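Local structure of glycosyl hydrolase family 2, TIM barrel domain protein (Faecalibacterium prausnitzii A2-165, 6ED2) at residues V101-S106 and R149-N154; V123-V128 and T145-Y150. The protein probably hydrolyses beta-glucuronides, acting as a family 2 glycosyl hydrolase of a human gut bacterium. All blocks are in the same frame, centred on the assembly; numbering follows the deposited sequence.

Overall arrangement
Both contacts lie within the sugar-binding domain of this family 2 glycosyl hydrolase, on the same side of the chain's centre and away from the magnesium site at Thr239 and Glu241. Along the chain, 101-106 comes first, then 123-128, and both contacts end on residues 145-154, a loop that runs into strand 152-161. Their centres are about 11 Å apart, and they share Arg149 and Tyr150. Strand 152-161 pairs antiparallel with both 92-101 and 120-125, so the loop is gripped where two strand neighbours end. Interaction 1 reaches the second subunit as well, whereas interaction 2 stays inside one chain. Asn154 of interaction 1 and Asn126 of interaction 2 meet directly.

Interaction 1: residues V101-S106 and R149-N154; sequences VPAEWS and RYNQFN
Val101 and Tyr150 meet through the valine methyl CG1, which lies 3.7 Å from CD1 of the tyrosine and approaches the ring obliquely. That methyl stands anti to the backbone N (chi1 176°), which leaves CG2 of Val101 for the amide of Asn154, 3.5 Å from ND2. A beta-branched residue suits this place because its two methyls serve two neighbours at once. Tyr150 packs farther along the turn as well: its CE1 is 3.8 Å from CA of Ser106, whose OG lies over one ring face, while the carbonyl oxygen of Pro102 is near the ring plane at the edge. The phenol end bonds to the carbonyl oxygen of Thr145, so the ring is fixed at its tip as well as along its side.

The backbone of Val101 gives its N-H to O of Gln152 in a nearly straight bond (3.1 Å, 167°). Asn151 sits in the type II turn from Arg149 to Gln152 with a positive phi, a conformation that asparagine tolerates well. OD1 of Asn151 accepts the N-H of Ala103 at 3.0 Å, with the donor tilted 18° from the carbonyl plane, and a small alanine methyl lets the amide come close. Asn154 holds the start of this turn: OD1 receives the N-H of Arg149 on a lone pair, and ND2 gives a straight bond to O of Arg149, so both ends of one amide bond to the same residue, which fixes the rotation of the amide.

The 3-10 turn 103-105 follows strand 92-101, and its Trp105 packs against strands 38-51, 109-114 and 200-205. Glu104 forms a salt bridge with Arg38 of the second subunit, placing the turn at a subunit interface beside strand 152-161.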
ATOM      1  N   VAL A 101      14.891 -34.362  35.029  1.00 32.96           N
ATOM      2  CA  VAL A 101      16.277 -34.801  35.123  1.00 32.36           C
ATOM      3  C   VAL A 101      16.270 -36.320  35.236  1.00 32.79           C
ATOM      4  O   VAL A 101      15.781 -36.856  36.236  1.00 35.03           O
ATOM      5  CB  VAL A 101      16.999 -34.162  36.317  1.00 32.01           C
ATOM      6  CG1 VAL A 101      18.408 -34.725  36.427  1.00 30.06           C
ATOM      7  CG2 VAL A 101      17.019 -32.644  36.175  1.00 30.43           C
ATOM      8  N   PRO A 102      16.795 -37.043  34.256  1.00 34.65           N
ATOM      9  CA  PRO A 102      16.781 -38.507  34.328  1.00 35.24           C
ATOM     10  C   PRO A 102      17.593 -39.015  35.509  1.00 40.50           C
ATOM     11  O   PRO A 102      18.570 -38.396  35.939  1.00 38.51           O
ATOM     12  CB  PRO A 102      17.411 -38.937  32.999  1.00 35.62           C
ATOM     13  CG  PRO A 102      17.300 -37.738  32.100  1.00 38.25           C
ATOM     14  CD  PRO A 102      17.354 -36.538  32.992  1.00 31.26           C
ATOM     15  N   ALA A 103      17.173 -40.167  36.032  1.00 41.22           N
ATOM     16  CA  ALA A 103      17.947 -40.832  37.074  1.00 41.10           C
ATOM     17  C   ALA A 103      19.381 -41.079  36.624  1.00 38.48           C
ATOM     18  O   ALA A 103      20.323 -40.890  37.399  1.00 36.32           O
ATOM     19  CB  ALA A 103      17.283 -42.153  37.455  1.00 34.54           C
ATOM     20  N   GLU A 104      19.562 -41.504  35.375  1.00 33.65           N
ATOM     21  CA  GLU A 104      20.838 -41.892  34.804  1.00 38.38           C
ATOM     22  C   GLU A 104      21.756 -40.692  34.490  1.00 44.45           C
ATOM     23  O   GLU A 104      22.820 -40.899  33.893  1.00 42.57           O
ATOM     24  CB  GLU A 104      20.611 -42.727  33.541  1.00 37.60           C
ATOM     25  CG  GLU A 104      19.999 -41.970  32.364  1.00 42.81           C
ATOM     26  CD  GLU A 104      18.460 -42.034  32.303  1.00 46.36           C
ATOM     27  OE1 GLU A 104      17.807 -42.530  33.265  1.00 38.27           O
ATOM     28  OE2 GLU A 104      17.914 -41.574  31.268  1.00 44.34           O
ATOM     29  N   TRP A 105      21.369 -39.472  34.866  1.00 42.66           N
ATOM     30  CA  TRP A 105      22.265 -38.326  34.851  1.00 35.96           C
ATOM     31  C   TRP A 105      23.012 -38.144  36.167  1.00 42.17           C
ATOM     32  O   TRP A 105      23.905 -37.288  36.241  1.00 43.66           O
ATOM     33  CB  TRP A 105      21.478 -37.054  34.516  1.00 26.33           C
ATOM     34  CG  TRP A 105      21.231 -36.934  33.059  1.00 27.39           C
ATOM     35  CD1 TRP A 105      21.399 -37.909  32.125  1.00 30.75           C
ATOM     36  CD2 TRP A 105      20.791 -35.773  32.353  1.00 26.72           C
ATOM     37  NE1 TRP A 105      21.096 -37.426  30.879  1.00 31.37           N
ATOM     38  CE2 TRP A 105      20.702 -36.121  30.995  1.00 28.59           C
ATOM     39  CE3 TRP A 105      20.464 -34.467  32.741  1.00 30.25           C
ATOM     40  CZ2 TRP A 105      20.312 -35.212  30.017  1.00 31.84           C
ATOM     41  CZ3 TRP A 105      20.071 -33.574  31.776  1.00 30.73           C
ATOM     42  CH2 TRP A 105      19.993 -33.950  30.428  1.00 30.34           C
ATOM     43  N   SER A 106      22.667 -38.914  37.199  1.00 37.88           N
ATOM     44  CA  SER A 106      23.373 -38.864  38.477  1.00 38.96           C
ATOM     45  C   SER A 106      24.874 -39.019  38.270  1.00 39.63           C
ATOM     46  O   SER A 106      25.325 -39.905  37.540  1.00 34.94           O
ATOM     47  CB  SER A 106      22.856 -39.975  39.397  1.00 35.41           C
ATOM     48  OG  SER A 106      22.941 -39.594  40.757  1.00 49.00           O
ATOM     49  N   ARG A 149      16.065 -32.563  41.755  1.00 37.36           N
ATOM     50  CA  ARG A 149      15.677 -33.911  42.148  1.00 34.10           C
ATOM     51  C   ARG A 149      15.816 -34.818  40.933  1.00 34.56           C
ATOM     52  O   ARG A 149      15.334 -34.482  39.845  1.00 34.29           O
ATOM     53  CB  ARG A 149      14.242 -33.944  42.678  1.00 39.24           C
ATOM     54  CG  ARG A 149      13.891 -32.853  43.671  1.00 41.76           C
ATOM     55  CD  ARG A 149      12.496 -32.315  43.370  1.00 50.14           C
ATOM     56  NE  ARG A 149      12.113 -31.194  44.231  1.00 56.36           N
ATOM     57  CZ  ARG A 149      11.179 -30.297  43.910  1.00 61.43           C
ATOM     58  NH1 ARG A 149      10.884 -29.304  44.756  1.00 53.35           N
ATOM     59  NH2 ARG A 149      10.543 -30.389  42.737  1.00 50.20           N
ATOM     60  N   TYR A 150      16.473 -35.959  41.122  1.00 30.91           N
ATOM     61  CA  TYR A 150      16.795 -36.870  40.030  1.00 35.66           C
ATOM     62  C   TYR A 150      15.636 -37.830  39.739  1.00 40.41           C
ATOM     63  O   TYR A 150      14.930 -38.270  40.648  1.00 36.65           O
ATOM     64  CB  TYR A 150      18.082 -37.633  40.356  1.00 28.92           C
ATOM     65  CG  TYR A 150      19.291 -36.721  40.275  1.00 38.51           C
ATOM     66  CD1 TYR A 150      20.084 -36.668  39.121  1.00 37.15           C
ATOM     67  CD2 TYR A 150      19.616 -35.873  41.329  1.00 30.41           C
ATOM     68  CE1 TYR A 150      21.172 -35.811  39.036  1.00 33.17           C
ATOM     69  CE2 TYR A 150      20.704 -35.015  41.253  1.00 32.83           C
ATOM     70  CZ  TYR A 150      21.476 -34.993  40.109  1.00 34.46           C
ATOM     71  OH  TYR A 150      22.542 -34.138  40.049  1.00 34.61           O
ATOM     72  N   ASN A 151      15.442 -38.127  38.452  1.00 39.68           N
ATOM     73  CA  ASN A 151      14.274 -38.852  37.944  1.00 42.82           C
ATOM     74  C   ASN A 151      12.962 -38.208  38.393  1.00 43.69           C
ATOM     75  O   ASN A 151      11.964 -38.887  38.646  1.00 43.47           O
ATOM     76  CB  ASN A 151      14.308 -40.336  38.317  1.00 44.47           C
ATOM     77  CG  ASN A 151      13.801 -41.222  37.179  1.00 47.01           C
ATOM     78  OD1 ASN A 151      14.357 -41.212  36.064  1.00 38.24           O
ATOM     79  ND2 ASN A 151      12.729 -41.980  37.444  1.00 45.65           N
ATOM     80  N   GLN A 152      12.953 -36.881  38.468  1.00 40.37           N
ATOM     81  CA  GLN A 152      11.740 -36.138  38.774  1.00 37.67           C
ATOM     82  C   GLN A 152      11.704 -34.882  37.926  1.00 36.04           C
ATOM     83  O   GLN A 152      12.678 -34.526  37.251  1.00 35.30           O
ATOM     84  CB  GLN A 152      11.649 -35.774  40.260  1.00 37.08           C
ATOM     85  CG  GLN A 152      11.753 -36.972  41.164  1.00 41.76           C
ATOM     86  CD  GLN A 152      11.787 -36.594  42.612  1.00 42.53           C
ATOM     87  OE1 GLN A 152      10.940 -35.835  43.085  1.00 50.32           O
ATOM     88  NE2 GLN A 152      12.775 -37.115  43.334  1.00 47.00           N
ATOM     89  N   PHE A 153      10.556 -34.212  37.973  1.00 34.70           N
ATOM     90  CA  PHE A 153      10.429 -32.902  37.364  1.00 35.99           C
ATOM     91  C   PHE A 153      10.960 -31.825  38.310  1.00 37.69           C
ATOM     92  O   PHE A 153      10.932 -31.971  39.536  1.00 34.03           O
ATOM     93  CB  PHE A 153       8.977 -32.626  36.977  1.00 31.13           C
ATOM     94  CG  PHE A 153       8.561 -33.331  35.721  1.00 35.77           C
ATOM     95  CD1 PHE A 153       8.936 -32.833  34.473  1.00 34.51           C
ATOM     96  CD2 PHE A 153       7.834 -34.515  35.783  1.00 34.93           C
ATOM     97  CE1 PHE A 153       8.583 -33.487  33.302  1.00 32.51           C
ATOM     98  CE2 PHE A 153       7.470 -35.191  34.612  1.00 36.71           C
ATOM     99  CZ  PHE A 153       7.836 -34.671  33.368  1.00 36.54           C
ATOM    100  N   ASN A 154      11.471 -30.749  37.716  1.00 31.16           N
ATOM    101  CA  ASN A 154      12.061 -29.638  38.442  1.00 34.00           C
ATOM    102  C   ASN A 154      11.493 -28.333  37.915  1.00 33.76           C
ATOM    103  O   ASN A 154      11.259 -28.194  36.710  1.00 33.82           O
ATOM    104  CB  ASN A 154      13.585 -29.668  38.296  1.00 31.13           C
ATOM    105  CG  ASN A 154      14.195 -30.890  38.958  1.00 33.36           C
ATOM    106  OD1 ASN A 154      14.590 -30.832  40.119  1.00 35.94           O
ATOM    107  ND2 ASN A 154      14.255 -32.003  38.233  1.00 29.26           N
TER

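Interaction 2: residues V123-V128 and T145-Y150; sequences VFVNGV and TNIVRY
Val125, Val128 and Ile147 form the apolar centre, and the CG2 methyl of the isoleucine is its meeting point. CG2 of Ile147 lies 3.7 Å from CG2 of Val128 and 4.1 Å from CG1 of Val125, and also rests 3.5 Å from the carbonyl oxygen of Val125. With CG1 of Ile147 turned beside the backbone N (chi1 -51°), CG2 takes the place opposite that N and faces the hairpin, and CD1 also reaches Val128. Val148 adds its CG1 against CG1 of Val125, and both valines also touch Phe99 of strand 92-101. Branched aliphatic side chains suit the spot, since each presents methyls in more than one direction.

Val125 and Val128 flank a type I' turn, closed by backbone bonds between them. Asn126 and Gly127 occupy its corners with positive phi, which asparagine and glycine accept readily; a side chain on Gly127 would press on the carbonyl oxygen before it.

At the polar edge, ND2 of Asn126 gives a hydrogen bond to O of Ile147 (3.2 Å, 148°). The oxygen lies in the amide plane of Asn126, but the donor stands above the carbonyl plane of Ile147. The same nitrogen has a stronger partner in OD1 of Asn154, and OD1 of Asn126 takes the N-H of Lys155. The guanidinium of Arg149 is stacked on this amide, the planes 19° apart, with OD1 of Asn126 over one face, 3.3 Å from NH2 of Arg149 but not hydrogen-bonded to it.

Replacing Asn126 by an alanine would probably leave O of Ile147 and OD1 of Asn154 without this donor, the N-H of Lys155 without its acceptor, and the arginine without its flat support. Apolar methyls pack the inside of the join, while one amide at its rim, bonded at both ends and stacked on a guanidinium, ties hairpin, loop and strand 152-161 together.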
ATOM      1  N   VAL A 123      17.713 -16.547  38.187  1.00 33.89           N
ATOM      2  CA  VAL A 123      17.224 -17.883  37.879  1.00 30.98           C
ATOM      3  C   VAL A 123      17.060 -18.668  39.175  1.00 34.93           C
ATOM      4  O   VAL A 123      17.975 -18.715  40.007  1.00 34.68           O
ATOM      5  CB  VAL A 123      18.167 -18.601  36.904  1.00 31.01           C
ATOM      6  CG1 VAL A 123      17.708 -20.038  36.655  1.00 25.65           C
ATOM      7  CG2 VAL A 123      18.244 -17.809  35.606  1.00 30.79           C
ATOM      8  N   PHE A 124      15.892 -19.283  39.338  1.00 30.17           N
ATOM      9  CA  PHE A 124      15.587 -20.154  40.460  1.00 33.84           C
ATOM     10  C   PHE A 124      15.259 -21.544  39.935  1.00 36.24           C
ATOM     11  O   PHE A 124      14.563 -21.691  38.924  1.00 33.10           O
ATOM     12  CB  PHE A 124      14.405 -19.621  41.275  1.00 30.68           C
ATOM     13  CG  PHE A 124      14.585 -18.210  41.751  1.00 33.81           C
ATOM     14  CD1 PHE A 124      14.979 -17.952  43.053  1.00 36.09           C
ATOM     15  CD2 PHE A 124      14.357 -17.131  40.897  1.00 34.33           C
ATOM     16  CE1 PHE A 124      15.147 -16.646  43.497  1.00 38.85           C
ATOM     17  CE2 PHE A 124      14.534 -15.825  41.336  1.00 30.28           C
ATOM     18  CZ  PHE A 124      14.929 -15.589  42.637  1.00 33.49           C
ATOM     19  N   VAL A 125      15.774 -22.562  40.615  1.00 30.27           N
ATOM     20  CA  VAL A 125      15.390 -23.941  40.371  1.00 31.30           C
ATOM     21  C   VAL A 125      14.841 -24.504  41.680  1.00 36.70           C
ATOM     22  O   VAL A 125      15.502 -24.431  42.723  1.00 35.42           O
ATOM     23  CB  VAL A 125      16.560 -24.767  39.825  1.00 28.16           C
ATOM     24  CG1 VAL A 125      16.256 -26.259  39.889  1.00 29.66           C
ATOM     25  CG2 VAL A 125      16.832 -24.349  38.394  1.00 27.71           C
ATOM     26  N   ASN A 126      13.611 -25.020  41.632  1.00 31.45           N
ATOM     27  CA  ASN A 126      12.909 -25.484  42.831  1.00 33.67           C
ATOM     28  C   ASN A 126      12.959 -24.439  43.936  1.00 37.22           C
ATOM     29  O   ASN A 126      13.206 -24.750  45.099  1.00 39.63           O
ATOM     30  CB  ASN A 126      13.475 -26.817  43.321  1.00 33.57           C
ATOM     31  CG  ASN A 126      13.403 -27.894  42.257  1.00 38.02           C
ATOM     32  OD1 ASN A 126      12.431 -27.954  41.488  1.00 33.94           O
ATOM     33  ND2 ASN A 126      14.442 -28.728  42.175  1.00 31.81           N
ATOM     34  N   GLY A 127      12.749 -23.182  43.565  1.00 35.29           N
ATOM     35  CA  GLY A 127      12.680 -22.119  44.536  1.00 31.08           C
ATOM     36  C   GLY A 127      14.005 -21.559  45.019  1.00 37.10           C
ATOM     37  O   GLY A 127      13.991 -20.580  45.768  1.00 37.56           O
ATOM     38  N   VAL A 128      15.153 -22.120  44.629  1.00 33.43           N
ATOM     39  CA  VAL A 128      16.435 -21.627  45.118  1.00 33.72           C
ATOM     40  C   VAL A 128      17.182 -20.920  43.987  1.00 37.88           C
ATOM     41  O   VAL A 128      17.285 -21.442  42.865  1.00 33.56           O
ATOM     42  CB  VAL A 128      17.280 -22.743  45.774  1.00 39.64           C
ATOM     43  CG1 VAL A 128      16.441 -23.975  46.109  1.00 37.18           C
ATOM     44  CG2 VAL A 128      18.497 -23.108  44.967  1.00 39.16           C
ATOM     45  N   THR A 145      23.437 -28.933  39.726  1.00 31.88           N
ATOM     46  CA  THR A 145      23.761 -30.315  40.066  1.00 31.44           C
ATOM     47  C   THR A 145      23.213 -30.730  41.426  1.00 34.52           C
ATOM     48  O   THR A 145      22.636 -31.814  41.568  1.00 34.14           O
ATOM     49  CB  THR A 145      25.269 -30.499  40.036  1.00 31.06           C
ATOM     50  OG1 THR A 145      25.739 -30.161  38.733  1.00 31.80           O
ATOM     51  CG2 THR A 145      25.647 -31.943  40.379  1.00 29.99           C
ATOM     52  N   ASN A 146      23.397 -29.894  42.443  1.00 29.55           N
ATOM     53  CA  ASN A 146      22.988 -30.250  43.795  1.00 37.88           C
ATOM     54  C   ASN A 146      21.647 -29.671  44.180  1.00 36.44           C
ATOM     55  O   ASN A 146      21.285 -29.739  45.353  1.00 37.74           O
ATOM     56  CB  ASN A 146      24.037 -29.805  44.812  1.00 32.59           C
ATOM     57  CG  ASN A 146      25.382 -30.420  44.542  1.00 39.78           C
ATOM     58  OD1 ASN A 146      26.389 -29.722  44.487  1.00 54.12           O
ATOM     59  ND2 ASN A 146      25.404 -31.736  44.334  1.00 38.62           N
ATOM     60  N   ILE A 147      20.907 -29.099  43.231  1.00 32.89           N
ATOM     61  CA  ILE A 147      19.600 -28.538  43.518  1.00 34.65           C
ATOM     62  C   ILE A 147      18.462 -29.373  42.930  1.00 32.53           C
ATOM     63  O   ILE A 147      17.348 -29.344  43.465  1.00 34.56           O
ATOM     64  CB  ILE A 147      19.528 -27.080  43.008  1.00 36.49           C
ATOM     65  CG1 ILE A 147      20.722 -26.279  43.531  1.00 39.83           C
ATOM     66  CG2 ILE A 147      18.245 -26.423  43.438  1.00 37.66           C
ATOM     67  CD1 ILE A 147      20.745 -26.161  45.047  1.00 42.29           C
ATOM     68  N   VAL A 148      18.703 -30.105  41.854  1.00 29.68           N
ATOM     69  CA  VAL A 148      17.639 -30.828  41.166  1.00 37.07           C
ATOM     70  C   VAL A 148      17.306 -32.111  41.914  1.00 37.85           C
ATOM     71  O   VAL A 148      18.143 -32.690  42.619  1.00 37.55           O
ATOM     72  CB  VAL A 148      18.040 -31.133  39.710  1.00 33.41           C
ATOM     73  CG1 VAL A 148      18.068 -29.849  38.888  1.00 28.47           C
ATOM     74  CG2 VAL A 148      19.386 -31.846  39.675  1.00 28.57           C
ATOM     75  N   ARG A 149      16.065 -32.563  41.755  1.00 37.36           N
ATOM     76  CA  ARG A 149      15.677 -33.911  42.148  1.00 34.10           C
ATOM     77  C   ARG A 149      15.816 -34.818  40.933  1.00 34.56           C
ATOM     78  O   ARG A 149      15.334 -34.482  39.845  1.00 34.29           O
ATOM     79  CB  ARG A 149      14.242 -33.944  42.678  1.00 39.24           C
ATOM     80  CG  ARG A 149      13.891 -32.853  43.671  1.00 41.76           C
ATOM     81  CD  ARG A 149      12.496 -32.315  43.370  1.00 50.14           C
ATOM     82  NE  ARG A 149      12.113 -31.194  44.231  1.00 56.36           N
ATOM     83  CZ  ARG A 149      11.179 -30.297  43.910  1.00 61.43           C
ATOM     84  NH1 ARG A 149      10.884 -29.304  44.756  1.00 53.35           N
ATOM     85  NH2 ARG A 149      10.543 -30.389  42.737  1.00 50.20           N
ATOM     86  N   TYR A 150      16.473 -35.959  41.122  1.00 30.91           N
ATOM     87  CA  TYR A 150      16.795 -36.870  40.030  1.00 35.66           C
ATOM     88  C   TYR A 150      15.636 -37.830  39.739  1.00 40.41           C
ATOM     89  O   TYR A 150      14.930 -38.270  40.648  1.00 36.65           O
ATOM     90  CB  TYR A 150      18.082 -37.633  40.356  1.00 28.92           C
ATOM     91  CG  TYR A 150      19.291 -36.721  40.275  1.00 38.51           C
ATOM     92  CD1 TYR A 150      20.084 -36.668  39.121  1.00 37.15           C
ATOM     93  CD2 TYR A 150      19.616 -35.873  41.329  1.00 30.41           C
ATOM     94  CE1 TYR A 150      21.172 -35.811  39.036  1.00 33.17           C
ATOM     95  CE2 TYR A 150      20.704 -35.015  41.253  1.00 32.83           C
ATOM     96  CZ  TYR A 150      21.476 -34.993  40.109  1.00 34.46           C
ATOM     97  OH  TYR A 150      22.542 -34.138  40.049  1.00 34.61           O
TER